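Local coordinates for protein glutamate racemase (Francisella tularensis subsp. tularensis, PDB 3OUT) that belongs to the Asp/Glu/hydantoin racemase family, built from alpha/beta units with two parallel beta sheets, and binds D-glutamic acid in a pocket, at residues B[85-88]-B[89-93]; B[172-176]-B[177-181]; B[155-159]-B[160-164]. All coordinates share one frame; numbering follows the deposited sequence. Where two conformers were deposited one is given.

The three contacts are local and lie apart from one another. Interaction 1 lies within the last turns of helix 78-92, which flanks the six-stranded parallel sheet, and the residue after it. Its centre is about 35 Å from that of interaction 2. Interaction 3 lies about 37 Å from interaction 1, centre to centre, on the opposite side of the chain's centre. Helix 161-171 connects interactions 3 and 2. Residues 155-164 lead into it, and residues 172-181 carry the chain from its end to strand 181-184 of the four-stranded sheet. The nearest atoms of interactions 2 and 3 are about 8 Å apart. The side chain of Lys85 in interaction 1 is about 13 Å from the bound D-glutamic acid.

Interaction 1 of 3, residues B[85-88]-B[89-93]; sequences KDIV and QEIAK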
# COMPACT_ATOMS: atom_id res chain seq x y z
N LYS B 85 -4.83 -1.22 18.87
CA LYS B 85 -5.06 -2.47 19.58
C LYS B 85 -6.45 -2.99 19.33
O LYS B 85 -6.63 -4.18 19.11
CB LYS B 85 -4.85 -2.28 21.09
CG LYS B 85 -4.92 -3.56 21.92
CD LYS B 85 -4.60 -3.28 23.39
CE LYS B 85 -5.63 -2.41 24.09
NZ LYS B 85 -5.46 -2.48 25.59
N ASP B 86 -7.47 -2.13 19.38
CA ASP B 86 -8.84 -2.60 19.21
C ASP B 86 -9.13 -3.09 17.79
O ASP B 86 -9.84 -4.07 17.63
CB ASP B 86 -9.83 -1.50 19.62
CG ASP B 86 -9.87 -1.28 21.14
OD1 ASP B 86 -9.31 -2.08 21.93
OD2 ASP B 86 -10.48 -0.27 21.55
N ILE B 87 -8.58 -2.40 16.79
CA ILE B 87 -8.65 -2.82 15.38
C ILE B 87 -8.10 -4.24 15.27
O ILE B 87 -8.72 -5.11 14.64
CB ILE B 87 -7.77 -1.87 14.49
CG1 ILE B 87 -8.40 -0.44 14.37
CG2 ILE B 87 -7.51 -2.49 13.10
CD1 ILE B 87 -9.61 -0.41 13.51
N VAL B 88 -6.95 -4.49 15.89
CA VAL B 88 -6.30 -5.82 15.82
C VAL B 88 -7.11 -6.90 16.55
O VAL B 88 -7.32 -7.98 16.01
CB VAL B 88 -4.83 -5.80 16.34
CG1 VAL B 88 -4.21 -7.23 16.34
CG2 VAL B 88 -3.98 -4.84 15.48
N GLN B 89 -7.55 -6.58 17.76
CA GLN B 89 -8.41 -7.47 18.55
C GLN B 89 -9.69 -7.86 17.80
O GLN B 89 -10.11 -9.04 17.85
CB GLN B 89 -8.70 -6.82 19.92
CG GLN B 89 -7.51 -6.95 20.90
CD GLN B 89 -7.65 -6.19 22.22
OE1 GLN B 89 -8.60 -5.43 22.44
NE2 GLN B 89 -6.65 -6.36 23.08
N GLU B 90 -10.30 -6.91 17.10
CA GLU B 90 -11.56 -7.14 16.39
C GLU B 90 -11.36 -8.12 15.24
O GLU B 90 -12.20 -8.98 14.98
CB GLU B 90 -12.12 -5.82 15.84
CG GLU B 90 -13.53 -5.95 15.37
CD GLU B 90 -14.52 -6.15 16.53
OE1 GLU B 90 -15.48 -6.93 16.35
OE2 GLU B 90 -14.32 -5.55 17.62
N ILE B 91 -10.25 -7.97 14.53
CA ILE B 91 -9.88 -8.92 13.48
C ILE B 91 -9.48 -10.29 14.03
O ILE B 91 -9.83 -11.31 13.42
CB ILE B 91 -8.74 -8.31 12.60
CG1 ILE B 91 -9.31 -7.11 11.84
CG2 ILE B 91 -8.14 -9.34 11.60
CD1 ILE B 91 -8.26 -6.13 11.32
N ALA B 92 -8.77 -10.32 15.15
CA ALA B 92 -8.29 -11.58 15.70
C ALA B 92 -9.45 -12.44 16.24
O ALA B 92 -9.32 -13.65 16.30
CB ALA B 92 -7.21 -11.33 16.79
N LYS B 93 -10.56 -11.80 16.61
CA LYS B 93 -11.76 -12.47 17.15
C LYS B 93 -11.34 -13.30 18.35
O LYS B 93 -10.88 -12.73 19.32
CB LYS B 93 -12.49 -13.27 16.07
CG LYS B 93 -13.20 -12.37 15.04
CD LYS B 93 -13.64 -13.15 13.83
CE LYS B 93 -14.46 -12.27 12.88
NZ LYS B 93 -13.74 -10.99 12.58
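Ile87 and Ile91 meet one turn apart on the same side of the helix. Their side chains lie side by side and point the same way, with Ile87 CG2 4.1 Å from Ile91 CD1. In Ile87, CG2 is anti to the backbone N while CG1 sits beside it (chi1 -70°), and CG2 is the branch turned to Ile91. Ile91 CD1 also rests 3.5 Å from the backbone atom Ile87 O. Lys85 and Gln89, one turn apart, likewise lie side by side and point the same way. Gln89 NE2 lies 3.5 Å from Lys85 CG, so the amide meets the aliphatic part of the lysine and not its ammonium group. Gln89 has two conformers, and this side-chain contact is therefore doubtful.

Behind the side chains is the i to i+4 bonding of the helix. Gln89 N donates to Lys85 O at 2.9 Å, and the bond is nearly straight (171°). Glu90 N donates to Asp86 O at 2.9 Å with a more bent geometry. Ile91 N to Ile87 O and Ala92 N to Val88 O continue the series. Lys93 N still bonds to Gln89 O at 3.1 Å, but Lys93 has positive phi (55°) and ends the helical run. Its ammonium folds back, making a weak bond from Lys93 NZ to Glu90 O at 3.5 Å.

The helix is the middle element of the beta-alpha-beta unit formed by strand 72-75, helix 78-92 and strand 97-99. On helix 51-67, Ile87 touches Gln55 and Ala59, and Ile91 touches Ala59 and Ala62. Gln89 and Ala92 touch Val97 of strand 97-99. Asp86 and Ile87 also pack on Ser267 of a second subunit.

Interaction 2 of 3, residues B[172-176]-B[177-181]; sequences SYFHD and KNIQA
The end of Lys177 lies over one face of the Tyr173 ring; the two side chains cross at about a right angle. Lys177 NZ is 4.0 Å from the ring centroid and 28° off the normal, a cation-pi contact, and CE adds a CH-pi contact. At the edge of the tyrosine ring, in its plane, is Phe174 CZ. The Phe174 ring in turn has Tyr173 CD2 over the centre of one face, while Ile179 CD1 approaches obliquely, 4.0 Å from Phe174 CD1.

Two oxygens also hold the ammonium group. Lys177 NZ donates to Tyr173 O at 2.9 Å, nearly along the C=O axis. Asp176 OD1 receives Lys177 NZ at 2.9 Å on its syn lone pair, in a salt bridge. The lysine chain bends at chi2 (-55°) and chi4, which brings NZ back to Tyr173 O and the tyrosine ring.

Phe174 O takes two bonds, from Lys177 N at 3.0 Å, standing above the carbonyl plane and off the lone pairs, and from water 1 at 2.7 Å. Ile179 N donates to the same water. Tyr173 and Lys177 also touch Tyr142 of strand 140-145. The arrangement is built round a type I beta turn, Phe174 to Lys177, connecting helix 161-171 to strand 181-184 of an alpha/beta fold.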
# COMPACT_ATOMS: atom_id res chain seq x y z
N SER B 172 15.36 16.43 29.58
CA SER B 172 15.43 17.58 30.49
C SER B 172 14.04 17.95 31.03
O SER B 172 13.93 18.42 32.17
CB SER B 172 16.10 18.77 29.80
OG SER B 172 15.37 19.16 28.65
N TYR B 173 13.00 17.71 30.23
CA TYR B 173 11.61 17.89 30.66
C TYR B 173 11.33 17.23 32.02
O TYR B 173 10.48 17.72 32.74
CB TYR B 173 10.65 17.35 29.60
CG TYR B 173 9.20 17.23 30.00
CD1 TYR B 173 8.40 18.35 30.11
CD2 TYR B 173 8.61 16.00 30.25
CE1 TYR B 173 7.05 18.24 30.46
CE2 TYR B 173 7.28 15.89 30.60
CZ TYR B 173 6.51 17.00 30.70
OH TYR B 173 5.19 16.90 31.03
N PHE B 174 12.01 16.12 32.34
CA PHE B 174 11.70 15.33 33.54
C PHE B 174 12.47 15.77 34.77
O PHE B 174 12.19 15.30 35.86
CB PHE B 174 11.97 13.84 33.31
CG PHE B 174 11.10 13.24 32.25
CD1 PHE B 174 9.80 12.92 32.52
CD2 PHE B 174 11.60 12.99 30.99
CE1 PHE B 174 8.98 12.36 31.54
CE2 PHE B 174 10.81 12.45 30.00
CZ PHE B 174 9.49 12.13 30.28
N HIS B 175 13.45 16.65 34.62
CA HIS B 175 14.35 16.90 35.76
C HIS B 175 13.63 17.46 36.99
O HIS B 175 13.98 17.08 38.11
CB HIS B 175 15.53 17.78 35.36
CG HIS B 175 16.61 17.02 34.66
ND1 HIS B 175 17.30 17.54 33.57
CD2 HIS B 175 17.11 15.78 34.87
CE1 HIS B 175 18.17 16.64 33.15
NE2 HIS B 175 18.08 15.57 33.92
N ASP B 176 12.63 18.30 36.80
CA ASP B 176 11.90 18.86 37.95
C ASP B 176 10.63 18.07 38.32
O ASP B 176 9.86 18.53 39.16
CB ASP B 176 11.53 20.34 37.69
CG ASP B 176 10.47 20.51 36.63
OD1 ASP B 176 10.20 19.55 35.90
OD2 ASP B 176 9.91 21.61 36.50
N LYS B 177 10.40 16.89 37.73
CA LYS B 177 9.10 16.21 37.88
C LYS B 177 9.08 15.15 38.98
O LYS B 177 8.01 14.62 39.28
CB LYS B 177 8.65 15.54 36.56
CG LYS B 177 8.55 16.45 35.32
CD LYS B 177 7.65 17.66 35.56
CE LYS B 177 7.23 18.35 34.27
NZ LYS B 177 8.27 19.26 33.72
N ASN B 178 10.24 14.82 39.54
CA ASN B 178 10.34 13.83 40.60
C ASN B 178 9.68 12.49 40.21
O ASN B 178 8.94 11.87 41.00
CB ASN B 178 9.73 14.38 41.91
CG ASN B 178 10.34 15.70 42.33
OD1 ASN B 178 11.56 15.81 42.48
ND2 ASN B 178 9.49 16.72 42.52
N ILE B 179 9.95 12.02 38.99
CA ILE B 179 9.42 10.71 38.60
C ILE B 179 10.12 9.56 39.35
O ILE B 179 11.33 9.61 39.65
CB ILE B 179 9.45 10.50 37.03
CG1 ILE B 179 10.84 10.16 36.51
CG2 ILE B 179 8.85 11.71 36.31
CD1 ILE B 179 10.88 9.95 34.92
N GLN B 180 9.36 8.50 39.62
CA GLN B 180 9.88 7.29 40.26
C GLN B 180 10.40 6.24 39.30
O GLN B 180 11.16 5.35 39.67
CB GLN B 180 8.80 6.70 41.15
CG GLN B 180 8.47 7.60 42.35
CD GLN B 180 7.24 7.14 43.09
OE1 GLN B 180 6.15 7.06 42.53
NE2 GLN B 180 7.42 6.81 44.38
N ALA B 181 9.94 6.32 38.04
CA ALA B 181 10.39 5.40 37.00
C ALA B 181 10.08 6.06 35.66
O ALA B 181 9.20 6.95 35.56
CB ALA B 181 9.66 4.06 37.07
O HOH W 1 12.30 13.29 37.62

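Interaction 3 of 3, residues B[155-159]-B[160-164]; sequences EGFVS and GHIVE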
# COMPACT_ATOMS: atom_id res chain seq x y z
N GLU B 155 20.22 4.22 12.50
CA GLU B 155 21.42 4.66 11.78
C GLU B 155 22.70 4.27 12.51
O GLU B 155 23.79 4.60 12.05
CB GLU B 155 21.39 6.15 11.57
CG GLU B 155 20.31 6.60 10.62
CD GLU B 155 20.49 6.04 9.23
OE1 GLU B 155 21.65 5.82 8.80
OE2 GLU B 155 19.45 5.75 8.57
N GLY B 156 22.57 3.63 13.66
CA GLY B 156 23.74 3.11 14.39
C GLY B 156 24.29 4.01 15.46
O GLY B 156 25.35 3.70 16.01
N PHE B 157 23.62 5.13 15.77
CA PHE B 157 24.07 6.02 16.83
C PHE B 157 23.44 5.49 18.11
O PHE B 157 22.28 5.78 18.40
CB PHE B 157 23.66 7.48 16.58
CG PHE B 157 24.30 8.12 15.38
CD1 PHE B 157 23.72 8.03 14.14
CD2 PHE B 157 25.43 8.91 15.51
CE1 PHE B 157 24.28 8.63 13.02
CE2 PHE B 157 26.00 9.54 14.40
CZ PHE B 157 25.41 9.41 13.15
N VAL B 158 24.20 4.70 18.86
CA VAL B 158 23.66 3.91 20.01
C VAL B 158 24.39 4.19 21.34
O VAL B 158 24.00 3.68 22.39
CB VAL B 158 23.63 2.42 19.73
CG1 VAL B 158 22.60 2.08 18.59
CG2 VAL B 158 25.04 1.86 19.42
N SER B 159 25.41 5.02 21.27
CA SER B 159 26.11 5.53 22.44
C SER B 159 26.97 6.69 22.01
O SER B 159 27.11 6.95 20.82
CB SER B 159 26.99 4.43 23.07
OG SER B 159 28.03 4.10 22.18
N GLY B 160 27.54 7.41 22.96
CA GLY B 160 28.41 8.54 22.63
C GLY B 160 27.76 9.91 22.72
O GLY B 160 26.62 10.09 23.19
N HIS B 161 28.51 10.91 22.26
CA HIS B 161 28.17 12.29 22.59
C HIS B 161 26.89 12.73 21.86
O HIS B 161 26.09 13.44 22.43
CB HIS B 161 29.36 13.19 22.24
CG HIS B 161 29.26 14.58 22.79
ND1 HIS B 161 29.75 15.68 22.12
CD2 HIS B 161 28.74 15.06 23.95
CE1 HIS B 161 29.52 16.77 22.82
NE2 HIS B 161 28.92 16.42 23.95
N ILE B 162 26.71 12.32 20.62
CA ILE B 162 25.44 12.68 19.90
C ILE B 162 24.20 12.13 20.62
O ILE B 162 23.21 12.85 20.86
CB ILE B 162 25.45 12.21 18.45
CG1 ILE B 162 26.49 13.04 17.66
CG2 ILE B 162 24.06 12.36 17.80
CD1 ILE B 162 26.88 12.47 16.30
N VAL B 163 24.25 10.85 20.96
CA VAL B 163 23.15 10.19 21.65
C VAL B 163 22.88 10.90 22.96
O VAL B 163 21.74 11.23 23.30
CB VAL B 163 23.41 8.67 21.90
CG1 VAL B 163 22.29 8.06 22.72
CG2 VAL B 163 23.55 7.90 20.60
N GLU B 164 23.95 11.19 23.70
CA GLU B 164 23.78 11.93 24.96
C GLU B 164 23.16 13.32 24.79
O GLU B 164 22.30 13.71 25.56
CB GLU B 164 25.11 11.93 25.72
CG GLU B 164 25.49 10.52 26.16
CD GLU B 164 26.83 10.45 26.86
OE1 GLU B 164 27.29 11.50 27.34
OE2 GLU B 164 27.38 9.34 26.97
O HOH W 2 26.80 9.26 19.53
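Ser159 O and Val163 N meet through a water. Water 2 donates to Ser159 O at 2.7 Å and accepts a weak bond from Val163 N at 3.3 Å. This joins the loop to the first turn of helix 161-171. Gly160 is the N-cap residue, and Gly160 O receives Glu164 N at 2.9 Å as the first turn closes.

The rest of the contact is apolar. Val163 CG2 sits beside its own backbone N, with CG1 anti to that N (chi1 175°). CG2 lies against the loop backbone, 3.3 Å from Phe157 O and 3.5 Å from Ser159 N. Phe157 CB is 4.0 Å from the same methyl. Further out, the Phe157 ring and the Ile162 chain cross at a slant, and Ile162 CD1 comes within 3.6 Å of Phe157 CE2.

Gly156, with positive phi (95°), is the first residue past helix 149-154 in a Schellman motif. Met152 of that helix touches both Phe157 and Val163. In a neighbouring subunit, Tyr170 packs on Phe157 and Leu165 on Ile162. Apart from the water link, weak on its Val163 N arm, the loop meets the helix start through apolar contacts, so packing of Phe157, Ile162 and Val163 probably does most of the holding.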